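Local coordinates for 11R-lipoxygenase (Gersemia fruticosa, PDB 3VF1), which probably catalyses the iron-dependent, calcium-regulated dioxygenation of polyunsaturated fatty acids, adding molecular oxygen as expected of an 11R-lipoxygenase, at residues H387-H392 / L450-G455; T391-C396 / D438-G443; W418-P423 / Q505-I510. One frame throughout, in Å; residues are numbered along the deposited sequence.

Interaction 1: H387-H392 / L450-G455; sequences HQMITH and LSIGGG. With FE2 (Fe (II) ion), chain E.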
ATOM      1  N   HIS A 387      -5.368 -10.904  -7.269  1.00 24.64           N
ATOM      2  CA  HIS A 387      -5.095  -9.483  -7.075  1.00 26.14           C
ATOM      3  C   HIS A 387      -5.525  -8.987  -5.699  1.00 24.75           C
ATOM      4  O   HIS A 387      -4.763  -8.312  -5.011  1.00 27.26           O
ATOM      5  CB  HIS A 387      -5.794  -8.644  -8.142  1.00 25.12           C
ATOM      6  CG  HIS A 387      -5.829  -7.183  -7.821  1.00 26.06           C
ATOM      7  ND1 HIS A 387      -6.981  -6.536  -7.428  1.00 28.63           N
ATOM      8  CD2 HIS A 387      -4.851  -6.249  -7.812  1.00 29.50           C
ATOM      9  CE1 HIS A 387      -6.713  -5.262  -7.204  1.00 28.08           C
ATOM     10  NE2 HIS A 387      -5.427  -5.062  -7.429  1.00 29.44           N
ATOM     11  N   GLN A 388      -6.750  -9.315  -5.305  1.00 24.40           N
ATOM     12  CA  GLN A 388      -7.309  -8.804  -4.060  1.00 26.13           C
ATOM     13  C   GLN A 388      -6.548  -9.300  -2.834  1.00 28.40           C
ATOM     14  O   GLN A 388      -6.183  -8.513  -1.966  1.00 32.55           O
ATOM     15  CB  GLN A 388      -8.782  -9.196  -3.939  1.00 25.97           C
ATOM     16  CG  GLN A 388      -9.696  -8.475  -4.913  1.00 30.89           C
ATOM     17  CD  GLN A 388      -9.742  -6.977  -4.668  1.00 37.12           C
ATOM     18  OE1 GLN A 388      -9.483  -6.507  -3.560  1.00 38.26           O
ATOM     19  NE2 GLN A 388     -10.070  -6.218  -5.707  1.00 35.55           N
ATOM     20  N   MET A 389      -6.308 -10.604  -2.771  1.00 27.55           N
ATOM     21  CA  MET A 389      -5.736 -11.210  -1.574  1.00 26.90           C
ATOM     22  C   MET A 389      -4.209 -11.188  -1.553  1.00 27.23           C
ATOM     23  O   MET A 389      -3.605 -10.944  -0.509  1.00 31.83           O
ATOM     24  CB  MET A 389      -6.233 -12.649  -1.425  1.00 27.02           C
ATOM     25  CG  MET A 389      -7.748 -12.780  -1.407  1.00 27.72           C
ATOM     26  SD  MET A 389      -8.540 -11.568  -0.325  1.00 33.41           S
ATOM     27  CE  MET A 389      -7.682 -11.862   1.218  1.00 26.84           C
ATOM     28  N   ILE A 390      -3.583 -11.438  -2.699  1.00 23.70           N
ATOM     29  CA  ILE A 390      -2.127 -11.553  -2.750  1.00 25.48           C
ATOM     30  C   ILE A 390      -1.450 -10.251  -3.170  1.00 27.70           C
ATOM     31  O   ILE A 390      -0.604  -9.725  -2.446  1.00 29.26           O
ATOM     32  CB  ILE A 390      -1.683 -12.688  -3.696  1.00 26.50           C
ATOM     33  CG1 ILE A 390      -2.079 -14.042  -3.103  1.00 26.05           C
ATOM     34  CG2 ILE A 390      -0.179 -12.632  -3.931  1.00 23.93           C
ATOM     35  CD1 ILE A 390      -1.740 -15.230  -3.982  1.00 30.27           C
ATOM     36  N   THR A 391      -1.821  -9.734  -4.335  1.00 25.31           N
ATOM     37  CA  THR A 391      -1.171  -8.545  -4.877  1.00 26.49           C
ATOM     38  C   THR A 391      -1.428  -7.311  -4.019  1.00 27.58           C
ATOM     39  O   THR A 391      -0.529  -6.498  -3.809  1.00 26.04           O
ATOM     40  CB  THR A 391      -1.637  -8.250  -6.311  1.00 26.15           C
ATOM     41  OG1 THR A 391      -1.374  -9.388  -7.142  1.00 29.74           O
ATOM     42  CG2 THR A 391      -0.914  -7.030  -6.870  1.00 25.85           C
ATOM     43  N   HIS A 392      -2.653  -7.168  -3.527  1.00 26.09           N
ATOM     44  CA  HIS A 392      -3.018  -5.974  -2.771  1.00 26.83           C
ATOM     45  C   HIS A 392      -2.848  -6.153  -1.268  1.00 29.09           C
ATOM     46  O   HIS A 392      -1.945  -5.574  -0.672  1.00 32.83           O
ATOM     47  CB  HIS A 392      -4.453  -5.552  -3.083  1.00 28.47           C
ATOM     48  CG  HIS A 392      -4.902  -4.341  -2.325  1.00 33.36           C
ATOM     49  ND1 HIS A 392      -6.097  -4.289  -1.642  1.00 34.39           N
ATOM     50  CD2 HIS A 392      -4.308  -3.138  -2.135  1.00 32.91           C
ATOM     51  CE1 HIS A 392      -6.225  -3.106  -1.068  1.00 35.35           C
ATOM     52  NE2 HIS A 392      -5.152  -2.388  -1.351  1.00 33.95           N
ATOM     53  N   LEU A 450     -15.802 -12.162  -3.197  1.00 33.15           N
ATOM     54  CA  LEU A 450     -14.920 -13.143  -3.817  1.00 30.57           C
ATOM     55  C   LEU A 450     -15.523 -14.540  -3.760  1.00 32.53           C
ATOM     56  O   LEU A 450     -16.181 -14.899  -2.785  1.00 32.74           O
ATOM     57  CB  LEU A 450     -13.561 -13.152  -3.117  1.00 34.44           C
ATOM     58  CG  LEU A 450     -12.736 -11.869  -3.207  1.00 32.74           C
ATOM     59  CD1 LEU A 450     -11.444 -12.033  -2.426  1.00 33.52           C
ATOM     60  CD2 LEU A 450     -12.451 -11.510  -4.657  1.00 31.81           C
ATOM     61  N   SER A 451     -15.293 -15.331  -4.804  1.00 32.95           N
ATOM     62  CA  SER A 451     -15.794 -16.701  -4.829  1.00 31.32           C
ATOM     63  C   SER A 451     -15.004 -17.589  -3.873  1.00 32.38           C
ATOM     64  O   SER A 451     -15.515 -18.606  -3.404  1.00 33.57           O
ATOM     65  CB  SER A 451     -15.765 -17.273  -6.249  1.00 30.14           C
ATOM     66  OG  SER A 451     -14.454 -17.299  -6.774  1.00 37.67           O
ATOM     67  N   ILE A 452     -13.764 -17.206  -3.578  1.00 33.53           N
ATOM     68  CA  ILE A 452     -12.977 -17.926  -2.578  1.00 33.78           C
ATOM     69  C   ILE A 452     -13.314 -17.431  -1.176  1.00 32.51           C
ATOM     70  O   ILE A 452     -12.676 -17.826  -0.201  1.00 31.64           O
ATOM     71  CB  ILE A 452     -11.452 -17.804  -2.810  1.00 32.25           C
ATOM     72  CG1 ILE A 452     -10.975 -16.365  -2.591  1.00 29.37           C
ATOM     73  CG2 ILE A 452     -11.088 -18.307  -4.202  1.00 33.03           C
ATOM     74  CD1 ILE A 452      -9.474 -16.206  -2.677  1.00 30.37           C
ATOM     75  N   GLY A 453     -14.316 -16.562  -1.080  1.00 34.39           N
ATOM     76  CA  GLY A 453     -14.828 -16.139   0.209  1.00 35.73           C
ATOM     77  C   GLY A 453     -15.374 -17.338   0.956  1.00 38.65           C
ATOM     78  O   GLY A 453     -15.657 -18.375   0.355  1.00 34.44           O
ATOM     79  N   GLY A 454     -15.522 -17.199   2.267  1.00 41.32           N
ATOM     80  CA  GLY A 454     -15.975 -18.295   3.100  1.00 37.04           C
ATOM     81  C   GLY A 454     -14.833 -18.914   3.884  1.00 40.66           C
ATOM     82  O   GLY A 454     -15.022 -19.908   4.584  1.00 40.82           O
ATOM     83  N   GLY A 455     -13.645 -18.327   3.760  1.00 40.10           N
ATOM     84  CA  GLY A 455     -12.478 -18.798   4.484  1.00 38.22           C
ATOM     85  C   GLY A 455     -11.247 -18.936   3.607  1.00 34.35           C
ATOM     86  O   GLY A 455     -10.122 -18.812   4.083  1.00 35.00           O
TER
HETATM   87 FE   FE2 E 701      -5.035  -0.550  -0.005  1.00 40.14          FE
HETATM   88  O   HOH W   1      -7.363  -0.260  -0.033  1.00 43.10           O

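Interaction 2: T391-C396 / D438-G443; sequences THLLRC and DLIPTG. With FE2 (Fe (II) ion), chain E.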
ATOM      1  N   THR A 391      -1.821  -9.734  -4.335  1.00 25.31           N
ATOM      2  CA  THR A 391      -1.171  -8.545  -4.877  1.00 26.49           C
ATOM      3  C   THR A 391      -1.428  -7.311  -4.019  1.00 27.58           C
ATOM      4  O   THR A 391      -0.529  -6.498  -3.809  1.00 26.04           O
ATOM      5  CB  THR A 391      -1.637  -8.250  -6.311  1.00 26.15           C
ATOM      6  OG1 THR A 391      -1.374  -9.388  -7.142  1.00 29.74           O
ATOM      7  CG2 THR A 391      -0.914  -7.030  -6.870  1.00 25.85           C
ATOM      8  N   HIS A 392      -2.653  -7.168  -3.527  1.00 26.09           N
ATOM      9  CA  HIS A 392      -3.018  -5.974  -2.771  1.00 26.83           C
ATOM     10  C   HIS A 392      -2.848  -6.153  -1.268  1.00 29.09           C
ATOM     11  O   HIS A 392      -1.945  -5.574  -0.672  1.00 32.83           O
ATOM     12  CB  HIS A 392      -4.453  -5.552  -3.083  1.00 28.47           C
ATOM     13  CG  HIS A 392      -4.902  -4.341  -2.325  1.00 33.36           C
ATOM     14  ND1 HIS A 392      -6.097  -4.289  -1.642  1.00 34.39           N
ATOM     15  CD2 HIS A 392      -4.308  -3.138  -2.135  1.00 32.91           C
ATOM     16  CE1 HIS A 392      -6.225  -3.106  -1.068  1.00 35.35           C
ATOM     17  NE2 HIS A 392      -5.152  -2.388  -1.351  1.00 33.95           N
ATOM     18  N   LEU A 393      -3.710  -6.954  -0.653  1.00 28.32           N
ATOM     19  CA  LEU A 393      -3.721  -7.073   0.803  1.00 30.94           C
ATOM     20  C   LEU A 393      -2.415  -7.636   1.366  1.00 29.24           C
ATOM     21  O   LEU A 393      -1.769  -6.995   2.192  1.00 31.02           O
ATOM     22  CB  LEU A 393      -4.914  -7.914   1.265  1.00 27.26           C
ATOM     23  CG  LEU A 393      -6.273  -7.233   1.079  1.00 35.77           C
ATOM     24  CD1 LEU A 393      -7.413  -8.166   1.465  1.00 39.00           C
ATOM     25  CD2 LEU A 393      -6.346  -5.945   1.888  1.00 33.55           C
ATOM     26  N   LEU A 394      -2.019  -8.823   0.924  1.00 28.17           N
ATOM     27  CA  LEU A 394      -0.817  -9.452   1.464  1.00 27.79           C
ATOM     28  C   LEU A 394       0.454  -8.680   1.119  1.00 29.18           C
ATOM     29  O   LEU A 394       1.167  -8.213   2.008  1.00 31.19           O
ATOM     30  CB  LEU A 394      -0.679 -10.891   0.964  1.00 27.94           C
ATOM     31  CG  LEU A 394       0.621 -11.574   1.400  1.00 29.03           C
ATOM     32  CD1 LEU A 394       0.718 -11.624   2.920  1.00 28.98           C
ATOM     33  CD2 LEU A 394       0.738 -12.972   0.810  1.00 30.20           C
ATOM     34  N   ARG A 395       0.732  -8.545  -0.173  1.00 26.61           N
ATOM     35  CA  ARG A 395       2.032  -8.061  -0.624  1.00 26.75           C
ATOM     36  C   ARG A 395       2.241  -6.556  -0.434  1.00 27.54           C
ATOM     37  O   ARG A 395       3.360  -6.065  -0.582  1.00 31.16           O
ATOM     38  CB  ARG A 395       2.263  -8.456  -2.085  1.00 25.05           C
ATOM     39  CG  ARG A 395       2.518  -9.942  -2.276  1.00 22.85           C
ATOM     40  CD  ARG A 395       2.857 -10.286  -3.719  1.00 29.94           C
ATOM     41  NE  ARG A 395       4.091  -9.648  -4.169  1.00 29.29           N
ATOM     42  CZ  ARG A 395       5.316 -10.103  -3.913  1.00 28.64           C
ATOM     43  NH1 ARG A 395       5.492 -11.205  -3.192  1.00 28.86           N
ATOM     44  NH2 ARG A 395       6.374  -9.450  -4.372  1.00 31.75           N
ATOM     45  N   CYS A 396       1.179  -5.827  -0.109  1.00 28.57           N
ATOM     46  CA  CYS A 396       1.309  -4.405   0.206  1.00 29.59           C
ATOM     47  C   CYS A 396       0.969  -4.127   1.667  1.00 31.65           C
ATOM     48  O   CYS A 396       1.834  -3.727   2.446  1.00 31.54           O
ATOM     49  CB  CYS A 396       0.423  -3.546  -0.705  1.00 29.68           C
ATOM     50  SG  CYS A 396       0.967  -3.442  -2.425  1.00 30.71           S
ATOM     51  N   ASP A 438     -12.801  -6.173   9.248  1.00 40.75           N
ATOM     52  CA  ASP A 438     -13.869  -5.831   8.308  1.00 42.36           C
ATOM     53  C   ASP A 438     -13.575  -6.174   6.843  1.00 46.09           C
ATOM     54  O   ASP A 438     -14.444  -6.020   5.986  1.00 43.19           O
ATOM     55  CB  ASP A 438     -14.194  -4.339   8.424  1.00 43.62           C
ATOM     56  CG  ASP A 438     -14.825  -3.982   9.756  1.00 48.88           C
ATOM     57  OD1 ASP A 438     -14.677  -4.764  10.721  1.00 47.97           O
ATOM     58  OD2 ASP A 438     -15.470  -2.915   9.843  1.00 55.98           O
ATOM     59  N   LEU A 439     -12.365  -6.639   6.552  1.00 44.78           N
ATOM     60  CA  LEU A 439     -11.999  -6.978   5.180  1.00 43.00           C
ATOM     61  C   LEU A 439     -11.670  -8.457   5.028  1.00 43.71           C
ATOM     62  O   LEU A 439     -12.279  -9.163   4.223  1.00 45.86           O
ATOM     63  CB  LEU A 439     -10.792  -6.154   4.730  1.00 45.54           C
ATOM     64  CG  LEU A 439     -11.016  -4.666   4.462  1.00 57.41           C
ATOM     65  CD1 LEU A 439      -9.689  -3.990   4.143  1.00 59.65           C
ATOM     66  CD2 LEU A 439     -12.007  -4.458   3.326  1.00 54.74           C
ATOM     67  N   ILE A 440     -10.705  -8.917   5.814  1.00 41.70           N
ATOM     68  CA  ILE A 440     -10.130 -10.242   5.643  1.00 40.01           C
ATOM     69  C   ILE A 440     -10.980 -11.373   6.229  1.00 39.70           C
ATOM     70  O   ILE A 440     -11.146 -12.415   5.595  1.00 42.58           O
ATOM     71  CB  ILE A 440      -8.723 -10.301   6.268  1.00 37.08           C
ATOM     72  CG1 ILE A 440      -7.836  -9.213   5.659  1.00 41.59           C
ATOM     73  CG2 ILE A 440      -8.106 -11.673   6.061  1.00 36.89           C
ATOM     74  CD1 ILE A 440      -6.473  -9.094   6.305  1.00 43.14           C
ATOM     75  N   PRO A 441     -11.525 -11.176   7.441  1.00 36.75           N
ATOM     76  CA  PRO A 441     -12.210 -12.296   8.095  1.00 37.71           C
ATOM     77  C   PRO A 441     -13.533 -12.651   7.426  1.00 44.26           C
ATOM     78  O   PRO A 441     -13.980 -11.944   6.521  1.00 47.19           O
ATOM     79  CB  PRO A 441     -12.458 -11.768   9.507  1.00 36.25           C
ATOM     80  CG  PRO A 441     -12.588 -10.302   9.331  1.00 39.96           C
ATOM     81  CD  PRO A 441     -11.657  -9.926   8.210  1.00 42.44           C
ATOM     82  N   THR A 442     -14.149 -13.742   7.867  1.00 46.07           N
ATOM     83  CA  THR A 442     -15.466 -14.121   7.374  1.00 49.49           C
ATOM     84  C   THR A 442     -16.487 -13.081   7.819  1.00 48.35           C
ATOM     85  O   THR A 442     -16.507 -12.677   8.982  1.00 46.63           O
ATOM     86  CB  THR A 442     -15.886 -15.510   7.886  1.00 53.45           C
ATOM     87  OG1 THR A 442     -15.778 -15.551   9.315  1.00 55.94           O
ATOM     88  CG2 THR A 442     -15.002 -16.592   7.281  1.00 46.75           C
ATOM     89  N   GLY A 443     -17.330 -12.648   6.887  1.00 46.68           N
ATOM     90  CA  GLY A 443     -18.269 -11.574   7.148  1.00 41.99           C
ATOM     91  C   GLY A 443     -17.734 -10.246   6.648  1.00 44.25           C
ATOM     92  O   GLY A 443     -18.458  -9.251   6.608  1.00 45.20           O
TER
HETATM   93 FE   FE2 E 701      -5.035  -0.550  -0.005  1.00 40.14          FE
HETATM   94  O   HOH W   1      -7.363  -0.260  -0.033  1.00 43.10           O

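Interaction 3: W418-P423 / Q505-I510; sequences WKLLYP and QFVQDI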
ATOM      1  N   TRP A 418      14.153   6.819  10.991  1.00 31.77           N
ATOM      2  CA  TRP A 418      12.804   7.025  11.507  1.00 31.71           C
ATOM      3  C   TRP A 418      12.134   8.179  10.773  1.00 31.01           C
ATOM      4  O   TRP A 418      10.962   8.100  10.405  1.00 31.88           O
ATOM      5  CB  TRP A 418      12.828   7.321  13.007  1.00 32.32           C
ATOM      6  CG  TRP A 418      11.558   7.955  13.487  1.00 28.70           C
ATOM      7  CD1 TRP A 418      11.255   9.286  13.480  1.00 30.15           C
ATOM      8  CD2 TRP A 418      10.413   7.287  14.029  1.00 28.97           C
ATOM      9  NE1 TRP A 418       9.996   9.489  13.990  1.00 29.22           N
ATOM     10  CE2 TRP A 418       9.457   8.278  14.334  1.00 29.72           C
ATOM     11  CE3 TRP A 418      10.104   5.949  14.289  1.00 30.98           C
ATOM     12  CZ2 TRP A 418       8.216   7.971  14.886  1.00 30.13           C
ATOM     13  CZ3 TRP A 418       8.870   5.648  14.837  1.00 31.54           C
ATOM     14  CH2 TRP A 418       7.943   6.655  15.131  1.00 31.35           C
ATOM     15  N   LYS A 419      12.885   9.256  10.568  1.00 30.64           N
ATOM     16  CA  LYS A 419      12.375  10.429   9.871  1.00 35.17           C
ATOM     17  C   LYS A 419      12.091  10.098   8.413  1.00 34.56           C
ATOM     18  O   LYS A 419      11.116  10.576   7.833  1.00 33.44           O
ATOM     19  CB  LYS A 419      13.387  11.574   9.943  1.00 35.38           C
ATOM     20  CG  LYS A 419      13.665  12.084  11.347  1.00 34.83           C
ATOM     21  CD  LYS A 419      14.698  13.199  11.318  1.00 36.09           C
ATOM     22  CE  LYS A 419      15.006  13.725  12.712  1.00 38.88           C
ATOM     23  NZ  LYS A 419      13.841  14.419  13.329  1.00 42.14           N
ATOM     24  N   LEU A 420      12.955   9.276   7.827  1.00 31.11           N
ATOM     25  CA  LEU A 420      12.827   8.898   6.427  1.00 32.72           C
ATOM     26  C   LEU A 420      11.541   8.118   6.172  1.00 34.69           C
ATOM     27  O   LEU A 420      10.791   8.425   5.247  1.00 30.66           O
ATOM     28  CB  LEU A 420      14.028   8.051   6.001  1.00 31.14           C
ATOM     29  CG  LEU A 420      14.025   7.578   4.545  1.00 29.83           C
ATOM     30  CD1 LEU A 420      14.165   8.759   3.593  1.00 27.84           C
ATOM     31  CD2 LEU A 420      15.127   6.559   4.310  1.00 30.38           C
ATOM     32  N   LEU A 421      11.292   7.112   7.004  1.00 30.04           N
ATOM     33  CA  LEU A 421      10.184   6.190   6.787  1.00 31.71           C
ATOM     34  C   LEU A 421       8.849   6.718   7.298  1.00 32.86           C
ATOM     35  O   LEU A 421       7.793   6.278   6.846  1.00 35.70           O
ATOM     36  CB  LEU A 421      10.479   4.851   7.466  1.00 31.45           C
ATOM     37  CG  LEU A 421      11.683   4.071   6.939  1.00 34.74           C
ATOM     38  CD1 LEU A 421      11.845   2.767   7.704  1.00 32.80           C
ATOM     39  CD2 LEU A 421      11.538   3.809   5.450  1.00 35.35           C
ATOM     40  N   TYR A 422       8.889   7.657   8.237  1.00 31.76           N
ATOM     41  CA  TYR A 422       7.675   8.082   8.927  1.00 33.51           C
ATOM     42  C   TYR A 422       6.523   8.417   7.977  1.00 34.40           C
ATOM     43  O   TYR A 422       5.421   7.891   8.131  1.00 36.75           O
ATOM     44  CB  TYR A 422       7.948   9.273   9.848  1.00 31.84           C
ATOM     45  CG  TYR A 422       6.730   9.676  10.645  1.00 30.28           C
ATOM     46  CD1 TYR A 422       6.358   8.967  11.777  1.00 34.36           C
ATOM     47  CD2 TYR A 422       5.943  10.752  10.258  1.00 32.39           C
ATOM     48  CE1 TYR A 422       5.244   9.321  12.506  1.00 36.90           C
ATOM     49  CE2 TYR A 422       4.824  11.115  10.983  1.00 34.96           C
ATOM     50  CZ  TYR A 422       4.481  10.395  12.107  1.00 37.34           C
ATOM     51  OH  TYR A 422       3.369  10.748  12.834  1.00 42.55           O
ATOM     52  N   PRO A 423       6.768   9.293   6.991  1.00 30.79           N
ATOM     53  CA  PRO A 423       5.667   9.687   6.103  1.00 31.78           C
ATOM     54  C   PRO A 423       5.159   8.543   5.226  1.00 32.72           C
ATOM     55  O   PRO A 423       4.042   8.619   4.713  1.00 33.49           O
ATOM     56  CB  PRO A 423       6.288  10.788   5.237  1.00 28.96           C
ATOM     57  CG  PRO A 423       7.752  10.535   5.283  1.00 32.65           C
ATOM     58  CD  PRO A 423       8.032   9.963   6.638  1.00 30.11           C
ATOM     59  N   GLN A 505      17.615   6.601  -5.502  1.00 29.99           N
ATOM     60  CA  GLN A 505      18.563   7.704  -5.459  1.00 31.65           C
ATOM     61  C   GLN A 505      18.328   8.560  -4.218  1.00 33.31           C
ATOM     62  O   GLN A 505      19.274   8.961  -3.542  1.00 35.38           O
ATOM     63  CB  GLN A 505      18.440   8.565  -6.717  1.00 29.25           C
ATOM     64  CG  GLN A 505      19.494   9.650  -6.822  1.00 37.28           C
ATOM     65  CD  GLN A 505      20.897   9.083  -6.875  1.00 42.33           C
ATOM     66  OE1 GLN A 505      21.197   8.222  -7.701  1.00 51.04           O
ATOM     67  NE2 GLN A 505      21.763   9.554  -5.984  1.00 39.44           N
ATOM     68  N   PHE A 506      17.061   8.835  -3.920  1.00 31.65           N
ATOM     69  CA  PHE A 506      16.709   9.653  -2.766  1.00 32.61           C
ATOM     70  C   PHE A 506      17.143   8.994  -1.461  1.00 29.69           C
ATOM     71  O   PHE A 506      17.770   9.628  -0.615  1.00 30.46           O
ATOM     72  CB  PHE A 506      15.203   9.920  -2.738  1.00 28.68           C
ATOM     73  CG  PHE A 506      14.722  10.538  -1.455  1.00 30.05           C
ATOM     74  CD1 PHE A 506      15.195  11.774  -1.049  1.00 28.99           C
ATOM     75  CD2 PHE A 506      13.794   9.888  -0.659  1.00 28.03           C
ATOM     76  CE1 PHE A 506      14.756  12.346   0.127  1.00 30.00           C
ATOM     77  CE2 PHE A 506      13.349  10.459   0.519  1.00 28.65           C
ATOM     78  CZ  PHE A 506      13.831  11.688   0.913  1.00 28.66           C
ATOM     79  N   VAL A 507      16.806   7.721  -1.301  1.00 30.10           N
ATOM     80  CA  VAL A 507      17.172   6.984  -0.099  1.00 30.98           C
ATOM     81  C   VAL A 507      18.687   6.938   0.063  1.00 32.57           C
ATOM     82  O   VAL A 507      19.203   7.060   1.170  1.00 36.00           O
ATOM     83  CB  VAL A 507      16.613   5.549  -0.127  1.00 30.58           C
ATOM     84  CG1 VAL A 507      17.233   4.707   0.981  1.00 29.97           C
ATOM     85  CG2 VAL A 507      15.097   5.571   0.002  1.00 28.15           C
ATOM     86  N   GLN A 508      19.396   6.768  -1.046  1.00 32.19           N
ATOM     87  CA  GLN A 508      20.852   6.719  -1.018  1.00 32.17           C
ATOM     88  C   GLN A 508      21.433   8.058  -0.575  1.00 34.05           C
ATOM     89  O   GLN A 508      22.379   8.103   0.208  1.00 33.91           O
ATOM     90  CB  GLN A 508      21.402   6.343  -2.393  1.00 31.00           C
ATOM     91  CG  GLN A 508      22.915   6.198  -2.432  1.00 34.56           C
ATOM     92  CD  GLN A 508      23.417   5.669  -3.762  1.00 40.18           C
ATOM     93  OE1 GLN A 508      23.705   6.437  -4.680  1.00 45.47           O
ATOM     94  NE2 GLN A 508      23.523   4.350  -3.871  1.00 42.38           N
ATOM     95  N   ASP A 509      20.862   9.147  -1.082  1.00 30.82           N
ATOM     96  CA  ASP A 509      21.319  10.484  -0.722  1.00 31.63           C
ATOM     97  C   ASP A 509      21.168  10.717   0.777  1.00 35.16           C
ATOM     98  O   ASP A 509      22.095  11.184   1.435  1.00 35.54           O
ATOM     99  CB  ASP A 509      20.543  11.549  -1.498  1.00 33.33           C
ATOM    100  CG  ASP A 509      20.891  11.567  -2.973  1.00 41.24           C
ATOM    101  OD1 ASP A 509      21.890  10.922  -3.357  1.00 42.41           O
ATOM    102  OD2 ASP A 509      20.171  12.234  -3.748  1.00 40.64           O
ATOM    103  N   ILE A 510      19.998  10.384   1.314  1.00 30.73           N
ATOM    104  CA  ILE A 510      19.726  10.572   2.733  1.00 31.41           C
ATOM    105  C   ILE A 510      20.682   9.748   3.584  1.00 33.44           C
ATOM    106  O   ILE A 510      21.275  10.253   4.535  1.00 33.32           O
ATOM    107  CB  ILE A 510      18.280  10.171   3.086  1.00 32.61           C
ATOM    108  CG1 ILE A 510      17.281  11.109   2.401  1.00 30.56           C
ATOM    109  CG2 ILE A 510      18.073  10.186   4.596  1.00 30.71           C
ATOM    110  CD1 ILE A 510      17.446  12.571   2.774  1.00 32.80           C
TER

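Interaction 1: H387-H392 / L450-G455
Gln388 and Met389 meet Leu450 across this contact, and on the metal side of the same helix turn, away from Leu450, is the flat imidazole of His392: water 1 lies at its edge, in the ring plane, and the ring nitrogen NE2 of His392 binds the iron at 2.3 Å. With CG anti to the backbone N (chi1 179°), the ring of His392 is carried to the metal, while Met389 faces the 450-455 loop. Met389 is curled, and a bend at chi2 brings Met389 SD to 3.6 Å from Leu450 CD1. The side chains of Met389 and Leu450 lie at a slant to one another. Ile452 passes Met389 the opposite way, its CD1 coming within 4.0 Å of Met389 CG. The other branch of Leu450 is used by the glutamine, where Leu450 CD2 lies 4.1 Å from Gln388 CG; the amide of Gln388 turns off to bond Gln582.

The helical side is part of the long iron-bearing helix of the lipoxygenase fold, here widened into a pi-type turn, closed by His392 N to His387 O at 2.8 Å. Facing it, residues 450-453 make a type I beta turn with Gly453 N bonded to Leu450 O at 3.0 Å. That carbonyl oxygen is gripped a second time by Arg327. The loop then runs to Gly455, the N-cap of helix 456-465, whose Met461 and Gln457 also touch Met389, and whose Leu460 touches Ile452.

Interaction 2: T391-C396 / D438-G443
Just ahead of Leu393, the residue that reaches across to Leu439 and Ile440, Thr391 OG1 lies in hydrogen-bonding reach of two side-chain oxygens, Asn266 OD1 and Glu268 OE1, which tie this turn of the helix to the loop holding Asn266 and Glu268. The contact itself is wholly apolar. Leu393 points at the 438-443 loop and splits its two methyls between two neighbours: CD1 of Leu393 meets CG1 of Ile440 at 4.3 Å, and CD2 of Leu393 meets CD1 of Leu439 at 4.5 Å. These are light touches, and the closest backbones, Leu393 CA and Ile440 CA, stay 8.6 Å apart. Ile440 starts off at a slant to the helix, and the CG1 branch brings it to Leu393; Leu439 aims at the helix from its base.

Placed like this, Leu393 belongs to the second shell of the lipoxygenase iron site. Its CD2 is 3.9 Å from ND1 of His392, and its side chain also lies about 4 Å, between nearest atoms, from that of His397. The metal is held by these two histidines together with His575, Asn579 OD1, the terminal carboxylate oxygen of Ile698 and water 1. A pi-type turn at 391-396 widens the helix here, which brings ligands five residues apart closer to the same side than a regular alpha helix would. The ordinary bond in this stretch, Cys396 N to His392 O at 3.2 Å, is weak. Within the same turn, Arg395 is held by hydrogen bonds from NH2 to Ser472 OG and from NH1 to His464 NE2. On the loop, the carbonyl of Ile440 bonds Gln457, and the side chain of Ile440 rests on Val458 and Met461 of helix 456-465.

Interaction 3: W418-P423 / Q505-I510
Leu420 does all the reaching from its helix, and the tight spot is where its CD1 comes within 3.6 Å of CE2 of Phe506. The methyl approaches the ring obliquely, also lying 4.0 Å from CZ of Phe506, and the leucine and the phenylalanine run antiparallel alongside one another. Leu420 holds CG anti to the backbone N (chi1 180°), which sends both branches toward the partner helix. The same CD1 of Leu420 rests 4.1 Å from CG1 of Ile510, one turn along from Phe506, while the fit slackens at the other branch, where CD2 of Leu420 is 4.4 Å from CG1 of Val507. The Phe506 ring is also stacked with that of Phe662, and Val507 also packs on Val561 and Leu564 of helix 557-579.

The more open side of helix 505-510 is polar instead. There Gln505 NE2 donates to Asp509 OD1 at 3.0 Å, a bent bond with an angle of 140° that spans one helical turn. The second carboxylate oxygen, OD2 of Asp509, makes a salt bridge to Lys661 of helix 653-676. The two axes approach to 11.6 Å at 152°, a wide antiparallel pairing bridged by one leucine among three apolar side chains, within the helical bundle that forms the catalytic domain of lipoxygenases.

In the fold
Interactions 1 and 2 sit side by side, their centres 7 Å apart, on helix 369-410; they share Thr391 and His392 and the iron. Two probable backbone bonds join them, Met389 O to Leu394 N and Ile390 O to Arg395 N, each spanning five residues as in a pi helix. The loops before and after helix 445-449 meet overlapping turns of the iron-bearing helix. Interaction 3 lies about 33 Å from interaction 1 and 28 Å from interaction 2, between centres. Its first helix, 416-425, follows helix 369-410, before either loop, and its second, 491-514, comes after both, weaving all three contacts into one lipoxygenase domain.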